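Local coordinates for protein minor fimbrium anchoring subunit Mfa2 (Porphyromonas gingivalis, PDB 5NFI) that anchors the minor (Mfa1) fimbriae in the bacterial outer membrane and regulates their length, while staying outside the filament itself, at residues A[23-28]-A[46-51]; A[71-76]-A[111-116]; A[7-12]-A[54-59]. All coordinates share one frame; numbering follows the deposited sequence.

In the fold
From the N terminus, strand 3-10 opens contact 3, which closes when the chain returns as strand 56-60 and pairs with it antiparallel. Contact 1 is nested inside that loop: 23-28 leads into strand 28-33, the chain turns back as strand 39-45, and the loop residues 46-51 meet 23-28 again at the open end of this hairpin. Contact 2 follows in series, opened by strand 64-72 and closed by strand 113-122. S51 O shares N8 ND2 with contact 3, while N73 of contact 2 bonds to the backbone of E24 and A26. Contact 1 thus bridges the other two; strand 3-10 of contact 3 and strand 113-122 of contact 2 both pair with strand 133-151.

Contact 1: A[23-28]-A[46-51]; sequences AEVARL and EDVQLS
A side-on salt bridge joins R27 to E46: NE of R27 reaches OE1 of E46 at 3.1 Å, and NH2 of R27 reaches OE2 of E46 at 2.8 Å. The two side chains run alongside each other in the same direction, yet guanidinium and carboxylate are turned 44° apart: the oxygens stay near the guanidinium plane, but the nitrogens come in above the carboxylate plane. R27 reaches this place with CG in the crowded position between backbone N and carbonyl carbon (chi1 67°) and a bend at chi3; its NH1 has a weak bond to N29. One backbone hydrogen bond follows, V48 N to A26 O (2.9 Å), with the donor well above the carbonyl plane. Beside it, V48 wedges its two methyls against the other segment: CG2 touches L28 CD1 at 3.7 Å, the side chains crossing nearly at right angles, and CG1 lies 4.1 Å from V25 CG1. L50 extends the buried row, its CD1 3.7 Å from V25 CB. F9 of strand 3-10 packs on L28 and L50. With L28 bonded to F45 through the backbone, this is the open end of a β-hairpin, strands 28-33 and 39-45, closed by loop residues and a surface ion pair.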
loop_
_atom_site.group_PDB
_atom_site.type_symbol
_atom_site.label_atom_id
_atom_site.label_comp_id
_atom_site.label_asym_id
_atom_site.label_seq_id
_atom_site.Cartn_x
_atom_site.Cartn_y
_atom_site.Cartn_z
ATOM N N ALA A 23 -2.742 -5.216 -15.844
ATOM C CA ALA A 23 -4.159 -5.525 -15.987
ATOM C C ALA A 23 -4.899 -5.392 -14.658
ATOM O O ALA A 23 -6.112 -5.212 -14.638
ATOM C CB ALA A 23 -4.332 -6.918 -16.538
ATOM N N GLU A 24 -4.149 -5.486 -13.557
ATOM C CA GLU A 24 -4.691 -5.459 -12.204
ATOM C C GLU A 24 -5.471 -4.197 -11.927
ATOM O O GLU A 24 -6.337 -4.186 -11.054
ATOM C CB GLU A 24 -3.564 -5.584 -11.168
ATOM C CG GLU A 24 -3.041 -6.992 -10.931
ATOM C CD GLU A 24 -2.241 -7.533 -12.102
ATOM O OE1 GLU A 24 -2.064 -6.808 -13.105
ATOM O OE2 GLU A 24 -1.769 -8.687 -12.006
ATOM N N VAL A 25 -5.153 -3.124 -12.653
ATOM C CA VAL A 25 -5.852 -1.856 -12.459
ATOM C C VAL A 25 -7.136 -1.835 -13.251
ATOM O O VAL A 25 -7.093 -1.753 -14.465
ATOM C CB VAL A 25 -4.980 -0.675 -12.861
ATOM C CG1 VAL A 25 -5.740 0.625 -12.665
ATOM C CG2 VAL A 25 -3.689 -0.691 -12.033
ATOM N N ALA A 26 -8.278 -1.915 -12.563
ATOM C CA ALA A 26 -9.585 -2.038 -13.236
ATOM C C ALA A 26 -10.429 -0.777 -13.186
ATOM O O ALA A 26 -11.404 -0.654 -13.926
ATOM C CB ALA A 26 -10.386 -3.186 -12.650
ATOM N N ARG A 27 -10.072 0.160 -12.320
ATOM C CA ARG A 27 -10.823 1.393 -12.236
ATOM C C ARG A 27 -9.938 2.495 -11.688
ATOM O O ARG A 27 -8.883 2.222 -11.140
ATOM C CB ARG A 27 -12.066 1.200 -11.376
ATOM C CG ARG A 27 -11.792 0.948 -9.914
ATOM C CD ARG A 27 -13.075 0.633 -9.157
ATOM N NE ARG A 27 -14.109 1.654 -9.303
ATOM C CZ ARG A 27 -14.094 2.849 -8.714
ATOM N NH1 ARG A 27 -13.082 3.227 -7.944
ATOM N NH2 ARG A 27 -15.093 3.687 -8.920
ATOM N N LEU A 28 -10.354 3.744 -11.861
ATOM C CA LEU A 28 -9.509 4.891 -11.539
ATOM C C LEU A 28 -10.304 6.009 -10.873
ATOM O O LEU A 28 -11.465 6.245 -11.198
ATOM C CB LEU A 28 -8.825 5.443 -12.805
ATOM C CG LEU A 28 -7.660 4.632 -13.389
ATOM C CD1 LEU A 28 -7.302 5.148 -14.755
ATOM C CD2 LEU A 28 -6.423 4.633 -12.461
ATOM N N GLU A 46 -14.487 3.640 -14.817
ATOM C CA GLU A 46 -14.651 2.205 -14.704
ATOM C C GLU A 46 -14.079 1.534 -15.958
ATOM O O GLU A 46 -13.689 2.209 -16.897
ATOM C CB GLU A 46 -16.128 1.852 -14.498
ATOM C CG GLU A 46 -16.834 2.727 -13.480
ATOM C CD GLU A 46 -16.420 2.434 -12.044
ATOM O OE1 GLU A 46 -15.876 1.328 -11.787
ATOM O OE2 GLU A 46 -16.646 3.308 -11.168
ATOM N N ASP A 47 -14.007 0.208 -15.941
ATOM C CA ASP A 47 -13.564 -0.597 -17.075
ATOM C C ASP A 47 -12.179 -0.219 -17.601
ATOM O O ASP A 47 -11.905 -0.315 -18.797
ATOM C CB ASP A 47 -14.605 -0.511 -18.182
ATOM C CG ASP A 47 -15.998 -0.858 -17.683
ATOM O OD1 ASP A 47 -16.097 -1.723 -16.782
ATOM O OD2 ASP A 47 -16.989 -0.268 -18.183
ATOM N N VAL A 48 -11.304 0.194 -16.696
ATOM C CA VAL A 48 -9.954 0.563 -17.074
ATOM C C VAL A 48 -9.150 -0.637 -17.563
ATOM O O VAL A 48 -9.111 -1.688 -16.929
ATOM C CB VAL A 48 -9.210 1.233 -15.899
ATOM C CG1 VAL A 48 -7.732 1.400 -16.217
ATOM C CG2 VAL A 48 -9.843 2.571 -15.577
ATOM N N GLN A 49 -8.532 -0.465 -18.719
ATOM C CA GLN A 49 -7.496 -1.356 -19.200
ATOM C C GLN A 49 -6.303 -0.502 -19.558
ATOM O O GLN A 49 -6.267 0.078 -20.627
ATOM C CB GLN A 49 -7.950 -2.142 -20.419
ATOM C CG GLN A 49 -8.676 -3.428 -20.142
ATOM C CD GLN A 49 -8.683 -4.305 -21.381
ATOM O OE1 GLN A 49 -8.578 -3.804 -22.500
ATOM N NE2 GLN A 49 -8.784 -5.616 -21.189
ATOM N N LEU A 50 -5.343 -0.393 -18.654
ATOM C CA LEU A 50 -4.140 0.379 -18.920
ATOM C C LEU A 50 -3.482 -0.092 -20.198
ATOM O O LEU A 50 -3.481 -1.285 -20.498
ATOM C CB LEU A 50 -3.154 0.255 -17.768
ATOM C CG LEU A 50 -3.723 0.685 -16.435
ATOM C CD1 LEU A 50 -2.645 0.609 -15.372
ATOM C CD2 LEU A 50 -4.293 2.088 -16.566
ATOM N N SER A 51 -2.917 0.845 -20.947
ATOM C CA SER A 51 -2.246 0.501 -22.184
ATOM C C SER A 51 -1.221 1.560 -22.560
ATOM O O SER A 51 -1.298 2.697 -22.103
ATOM C CB SER A 51 -3.266 0.320 -23.294
ATOM O OG SER A 51 -2.626 0.349 -24.544
#

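Contact 2: A[71-76]-A[111-116]; sequences WGNIDD and TLWYAT
G72 and W113 face each other as an antiparallel hydrogen-bonded pair: G72 N donates to W113 O at 2.8 Å, and W113 N to G72 O at 3.0 Å. The second bond lies in the carbonyl plane on a lone pair; in the first the donor stands above that plane. W71 and Y114 form the neighbouring non-hydrogen-bonded pair, with W71 CA 3.3 Å from W113 O in a CA-H...O contact. Their side chains share a face of the sheet. Y114, with CG anti to its backbone N (chi1 178°), sets CD1 over the indole face of W71, 3.5 Å from CE2, but the planes meet obliquely at 49°. At the indole edge, L112 CD2 lies 4.3 Å from W71 CZ3.

Strands 64-72 and 113-122 are thus adjacent in the curled β-sandwich consistent with the transthyretin clan, and strand 133-151 continues the pairing on the far side of 113-122. Past G72 the regular ladder ends: N73 adopts a left-handed backbone conformation (phi 65°), and its side chain takes over the bridging. ND2 donates to T111 O at 3.2 Å from well above the carbonyl plane, and the amide passes the edge of the W113 ring, ND2 being 3.5 Å from CD1.

Further out, the same carboxamide is held by the loop before strand 28-33. Its OD1 accepts from A26 N, and ND2 also donates to E24 O, which fixes how the amide is flipped. W113 lies against V25 and S11. The indole of W71 is positioned at its polar corner by a hydrogen bond from NE1 to F172 O, and L94 of strand 93-100 packs on it; M95 meets L112. Y114 OH, 2.5 Å from T116 OG1, shares a hydrogen bond with that hydroxyl.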
loop_
_atom_site.group_PDB
_atom_site.type_symbol
_atom_site.label_atom_id
_atom_site.label_comp_id
_atom_site.label_asym_id
_atom_site.label_seq_id
_atom_site.Cartn_x
_atom_site.Cartn_y
_atom_site.Cartn_z
ATOM N N TRP A 71 -5.693 7.139 -8.296
ATOM C CA TRP A 71 -5.887 5.982 -7.451
ATOM C C TRP A 71 -6.513 4.853 -8.224
ATOM O O TRP A 71 -7.514 5.045 -8.912
ATOM C CB TRP A 71 -6.749 6.347 -6.255
ATOM C CG TRP A 71 -6.067 7.274 -5.303
ATOM C CD1 TRP A 71 -6.119 8.639 -5.299
ATOM C CD2 TRP A 71 -5.230 6.899 -4.197
ATOM N NE1 TRP A 71 -5.368 9.140 -4.255
ATOM C CE2 TRP A 71 -4.811 8.091 -3.565
ATOM C CE3 TRP A 71 -4.795 5.671 -3.680
ATOM C CZ2 TRP A 71 -3.990 8.089 -2.441
ATOM C CZ3 TRP A 71 -3.967 5.672 -2.562
ATOM C CH2 TRP A 71 -3.580 6.871 -1.953
ATOM N N GLY A 72 -5.913 3.676 -8.108
ATOM C CA GLY A 72 -6.363 2.515 -8.837
ATOM C C GLY A 72 -6.998 1.515 -7.914
ATOM O O GLY A 72 -6.423 1.163 -6.883
ATOM N N ASN A 73 -8.189 1.075 -8.310
ATOM C CA ASN A 73 -8.982 0.087 -7.592
ATOM C C ASN A 73 -9.452 0.545 -6.215
ATOM O O ASN A 73 -9.444 -0.226 -5.268
ATOM C CB ASN A 73 -8.206 -1.216 -7.457
ATOM C CG ASN A 73 -7.747 -1.743 -8.781
ATOM O OD1 ASN A 73 -8.383 -1.496 -9.816
ATOM N ND2 ASN A 73 -6.637 -2.478 -8.772
ATOM N N ILE A 74 -9.875 1.794 -6.109
ATOM C CA ILE A 74 -10.619 2.218 -4.942
ATOM C C ILE A 74 -11.940 1.445 -4.882
ATOM O O ILE A 74 -12.703 1.401 -5.839
ATOM C CB ILE A 74 -10.880 3.714 -4.958
ATOM C CG1 ILE A 74 -9.611 4.461 -4.542
ATOM C CG2 ILE A 74 -12.025 4.055 -4.030
ATOM C CD1 ILE A 74 -9.794 5.953 -4.494
ATOM N N ASP A 75 -12.190 0.843 -3.728
ATOM C CA ASP A 75 -13.135 -0.251 -3.577
ATOM C C ASP A 75 -14.115 0.113 -2.474
ATOM O O ASP A 75 -13.969 1.157 -1.847
ATOM C CB ASP A 75 -12.376 -1.544 -3.224
ATOM C CG ASP A 75 -12.836 -2.736 -4.032
ATOM O OD1 ASP A 75 -14.062 -2.931 -4.180
ATOM O OD2 ASP A 75 -11.978 -3.479 -4.547
ATOM N N ASP A 76 -15.090 -0.750 -2.213
ATOM C CA ASP A 76 -15.956 -0.556 -1.056
ATOM C C ASP A 76 -15.334 -1.157 0.227
ATOM O O ASP A 76 -15.996 -1.238 1.265
ATOM C CB ASP A 76 -17.357 -1.137 -1.309
ATOM C CG ASP A 76 -17.324 -2.509 -1.961
ATOM O OD1 ASP A 76 -16.281 -3.201 -1.857
ATOM O OD2 ASP A 76 -18.352 -2.905 -2.566
ATOM N N THR A 111 -5.701 -5.277 -5.382
ATOM C CA THR A 111 -4.545 -4.414 -5.563
ATOM C C THR A 111 -4.978 -2.987 -5.356
ATOM O O THR A 111 -6.118 -2.639 -5.660
ATOM C CB THR A 111 -3.939 -4.573 -6.946
ATOM O OG1 THR A 111 -4.994 -4.699 -7.915
ATOM C CG2 THR A 111 -3.084 -5.824 -6.980
ATOM N N LEU A 112 -4.095 -2.167 -4.808
ATOM C CA LEU A 112 -4.394 -0.755 -4.669
ATOM C C LEU A 112 -3.241 0.026 -5.223
ATOM O O LEU A 112 -2.085 -0.270 -4.909
ATOM C CB LEU A 112 -4.631 -0.377 -3.216
ATOM C CG LEU A 112 -4.961 1.104 -3.016
ATOM C CD1 LEU A 112 -6.395 1.360 -3.415
ATOM C CD2 LEU A 112 -4.698 1.546 -1.580
ATOM N N TRP A 113 -3.535 1.031 -6.039
ATOM C CA TRP A 113 -2.459 1.703 -6.770
ATOM C C TRP A 113 -2.471 3.217 -6.642
ATOM O O TRP A 113 -3.534 3.824 -6.605
ATOM C CB TRP A 113 -2.536 1.347 -8.246
ATOM C CG TRP A 113 -2.476 -0.110 -8.533
ATOM C CD1 TRP A 113 -3.482 -1.022 -8.382
ATOM C CD2 TRP A 113 -1.358 -0.825 -9.064
ATOM N NE1 TRP A 113 -3.050 -2.263 -8.772
ATOM C CE2 TRP A 113 -1.750 -2.169 -9.199
ATOM C CE3 TRP A 113 -0.058 -0.461 -9.424
ATOM C CZ2 TRP A 113 -0.893 -3.146 -9.685
ATOM C CZ3 TRP A 113 0.784 -1.424 -9.908
ATOM C CH2 TRP A 113 0.367 -2.755 -10.033
ATOM N N TYR A 114 -1.289 3.828 -6.604
ATOM C CA TYR A 114 -1.212 5.279 -6.602
ATOM C C TYR A 114 -0.233 5.853 -7.639
ATOM O O TYR A 114 0.807 5.283 -7.915
ATOM C CB TYR A 114 -0.832 5.803 -5.219
ATOM C CG TYR A 114 -0.710 7.304 -5.252
ATOM C CD1 TYR A 114 -1.844 8.108 -5.409
ATOM C CD2 TYR A 114 0.526 7.918 -5.206
ATOM C CE1 TYR A 114 -1.745 9.485 -5.485
ATOM C CE2 TYR A 114 0.635 9.289 -5.280
ATOM C CZ TYR A 114 -0.501 10.067 -5.424
ATOM O OH TYR A 114 -0.389 11.433 -5.486
ATOM N N ALA A 115 -0.576 6.995 -8.216
ATOM C CA ALA A 115 0.382 7.705 -9.050
ATOM C C ALA A 115 0.330 9.209 -8.800
ATOM O O ALA A 115 -0.740 9.772 -8.537
ATOM C CB ALA A 115 0.133 7.409 -10.521
ATOM N N THR A 116 1.489 9.853 -8.865
ATOM C CA THR A 116 1.531 11.304 -8.970
ATOM C C THR A 116 2.093 11.624 -10.338
ATOM O O THR A 116 3.138 11.106 -10.720
ATOM C CB THR A 116 2.397 11.967 -7.886
ATOM O OG1 THR A 116 1.886 11.643 -6.579
ATOM C CG2 THR A 116 2.396 13.475 -8.064
#

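Contact 3: A[7-12]-A[54-59]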
loop_
_atom_site.group_PDB
_atom_site.type_symbol
_atom_site.label_atom_id
_atom_site.label_comp_id
_atom_site.label_asym_id
_atom_site.label_seq_id
_atom_site.Cartn_x
_atom_site.Cartn_y
_atom_site.Cartn_z
ATOM N N VAL A 7 -4.061 11.962 -19.718
ATOM C CA VAL A 7 -3.118 11.253 -18.866
ATOM C C VAL A 7 -3.004 9.790 -19.259
ATOM O O VAL A 7 -4.003 9.092 -19.436
ATOM C CB VAL A 7 -3.508 11.333 -17.380
ATOM C CG1 VAL A 7 -2.499 10.584 -16.540
ATOM C CG2 VAL A 7 -3.580 12.775 -16.925
ATOM N N ASN A 8 -1.760 9.353 -19.407
ATOM C CA ASN A 8 -1.428 7.979 -19.715
ATOM C C ASN A 8 -0.919 7.260 -18.471
ATOM O O ASN A 8 -0.064 7.778 -17.741
ATOM C CB ASN A 8 -0.375 7.921 -20.808
ATOM C CG ASN A 8 0.142 6.526 -21.029
ATOM O OD1 ASN A 8 1.138 6.112 -20.425
ATOM N ND2 ASN A 8 -0.546 5.774 -21.884
ATOM N N PHE A 9 -1.428 6.066 -18.215
ATOM C CA PHE A 9 -1.039 5.405 -16.985
ATOM C C PHE A 9 -0.197 4.190 -17.280
ATOM O O PHE A 9 -0.582 3.331 -18.090
ATOM C CB PHE A 9 -2.265 5.030 -16.149
ATOM C CG PHE A 9 -3.021 6.220 -15.617
ATOM C CD1 PHE A 9 -2.443 7.063 -14.680
ATOM C CD2 PHE A 9 -4.312 6.496 -16.052
ATOM C CE1 PHE A 9 -3.142 8.158 -14.184
ATOM C CE2 PHE A 9 -5.018 7.583 -15.550
ATOM C CZ PHE A 9 -4.433 8.412 -14.613
ATOM N N TYR A 10 0.967 4.156 -16.626
ATOM C CA TYR A 10 1.911 3.053 -16.721
ATOM C C TYR A 10 2.351 2.598 -15.326
ATOM O O TYR A 10 1.926 3.161 -14.314
ATOM C CB TYR A 10 3.124 3.458 -17.575
ATOM C CG TYR A 10 4.042 4.529 -17.002
ATOM C CD1 TYR A 10 3.691 5.870 -17.039
ATOM C CD2 TYR A 10 5.284 4.193 -16.461
ATOM C CE1 TYR A 10 4.543 6.856 -16.546
ATOM C CE2 TYR A 10 6.144 5.170 -15.953
ATOM C CZ TYR A 10 5.768 6.503 -16.005
ATOM O OH TYR A 10 6.608 7.483 -15.510
ATOM N N SER A 11 3.186 1.569 -15.274
ATOM C CA SER A 11 3.759 1.142 -14.008
ATOM C C SER A 11 5.196 0.689 -14.225
ATOM O O SER A 11 5.461 -0.326 -14.875
ATOM C CB SER A 11 2.934 0.028 -13.372
ATOM O OG SER A 11 3.375 -0.243 -12.047
ATOM N N GLN A 12 6.122 1.468 -13.689
ATOM C CA GLN A 12 7.527 1.163 -13.802
ATOM C C GLN A 12 8.147 1.372 -12.445
ATOM O O GLN A 12 8.239 2.488 -11.939
ATOM C CB GLN A 12 8.198 2.027 -14.856
ATOM C CG GLN A 12 9.628 1.639 -15.106
ATOM C CD GLN A 12 10.116 2.096 -16.460
ATOM O OE1 GLN A 12 9.530 2.988 -17.086
ATOM N NE2 GLN A 12 11.192 1.479 -16.930
ATOM N N LYS A 54 -3.039 4.330 -24.387
ATOM C CA LYS A 54 -4.358 4.752 -23.941
ATOM C C LYS A 54 -4.260 5.982 -23.045
ATOM O O LYS A 54 -3.354 6.090 -22.213
ATOM C CB LYS A 54 -5.092 3.627 -23.208
ATOM C CG LYS A 54 -6.533 4.000 -22.885
ATOM C CD LYS A 54 -7.449 2.792 -22.733
ATOM C CE LYS A 54 -8.929 3.227 -22.633
ATOM N NZ LYS A 54 -9.173 4.640 -23.077
ATOM N N GLU A 55 -5.196 6.911 -23.229
ATOM C CA GLU A 55 -5.228 8.132 -22.439
ATOM C C GLU A 55 -6.599 8.383 -21.834
ATOM O O GLU A 55 -7.612 7.888 -22.323
ATOM C CB GLU A 55 -4.818 9.325 -23.296
ATOM C CG GLU A 55 -3.441 9.216 -23.871
ATOM C CD GLU A 55 -3.038 10.469 -24.599
ATOM O OE1 GLU A 55 -3.277 10.550 -25.826
ATOM O OE2 GLU A 55 -2.478 11.372 -23.944
ATOM N N TRP A 56 -6.617 9.159 -20.757
ATOM C CA TRP A 56 -7.861 9.542 -20.095
ATOM C C TRP A 56 -7.880 11.051 -19.920
ATOM O O TRP A 56 -6.926 11.620 -19.391
ATOM C CB TRP A 56 -8.001 8.840 -18.733
ATOM C CG TRP A 56 -8.456 7.411 -18.831
ATOM C CD1 TRP A 56 -9.743 6.960 -18.823
ATOM C CD2 TRP A 56 -7.628 6.252 -18.963
ATOM N NE1 TRP A 56 -9.770 5.591 -18.941
ATOM C CE2 TRP A 56 -8.487 5.132 -19.029
ATOM C CE3 TRP A 56 -6.246 6.050 -19.031
ATOM C CZ2 TRP A 56 -8.010 3.836 -19.166
ATOM C CZ3 TRP A 56 -5.773 4.762 -19.161
ATOM C CH2 TRP A 56 -6.652 3.671 -19.228
ATOM N N LEU A 57 -8.951 11.701 -20.370
ATOM C CA LEU A 57 -9.064 13.150 -20.249
ATOM C C LEU A 57 -9.497 13.566 -18.850
ATOM O O LEU A 57 -10.482 13.067 -18.321
ATOM C CB LEU A 57 -10.046 13.705 -21.280
ATOM C CG LEU A 57 -10.247 15.229 -21.279
ATOM C CD1 LEU A 57 -8.934 15.991 -21.505
ATOM C CD2 LEU A 57 -11.277 15.627 -22.313
ATOM N N ILE A 58 -8.738 14.484 -18.270
ATOM C CA ILE A 58 -9.015 15.066 -16.971
ATOM C C ILE A 58 -9.427 16.510 -17.219
ATOM O O ILE A 58 -8.585 17.366 -17.518
ATOM C CB ILE A 58 -7.783 15.008 -16.028
ATOM C CG1 ILE A 58 -7.190 13.597 -15.985
ATOM C CG2 ILE A 58 -8.145 15.448 -14.630
ATOM C CD1 ILE A 58 -8.192 12.524 -15.592
ATOM N N PRO A 59 -10.737 16.771 -17.162
ATOM C CA PRO A 59 -11.289 18.115 -17.335
ATOM C C PRO A 59 -10.656 19.148 -16.407
ATOM O O PRO A 59 -10.489 18.880 -15.212
ATOM C CB PRO A 59 -12.763 17.915 -16.999
ATOM C CG PRO A 59 -13.038 16.542 -17.452
ATOM C CD PRO A 59 -11.799 15.752 -17.163
#
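Two backbone hydrogen bonds define the pairing of strand 7-10 with strand 56-59. V7 N donates to W56 O and W56 N to V7 O, each at 2.9 Å, making V7 and W56 an antiparallel hydrogen-bonded pair. In both, the donor stands moderately above the carbonyl plane. E55 CA adds a CA-H...O contact to V7 O at 3.4 Å. The strand directions open to 129°, so the partners diverge quickly on the Y10 side.

Where the ladder stops, a side chain replaces it. N8, with CG anti to its backbone N (chi1 172°), extends ND2 to K54 O at 2.8 Å, the oxygen lying somewhat off the amide plane. The same nitrogen also donates to S51 O, so one amide grips two carbonyls of the chain entering strand 56-60. E55 reaches strand 133-151 instead, where its OE2 is hydrogen-bonded to H134 ND1.

The apolar contacts are made by V7, F9, W56 and I58. The F9 ring reaches W56 with CD2, 3.6 Å from CE3; W56 meets the F9 ring at its edge, and the planes are inclined by 40°. V7 lies between F9 and I58, its CG1 over one face of F9 and its CG2 3.8 Å from I58 CG1. Over one face of the W56 indole, toward the rim, lies the NZ of K54.

Around this cluster, V30 touches F9, while F45 meets the W56 ring and also packs on I58. On its other edge strand 3-10 runs parallel to strand 133-151, N8 and Y10 bonding to it through the backbone. Strand 3-10 is thus flanked by 56-60 and 133-151, with W56 and I58 buried, an arrangement consistent with the β-sandwich of the transthyretin clan.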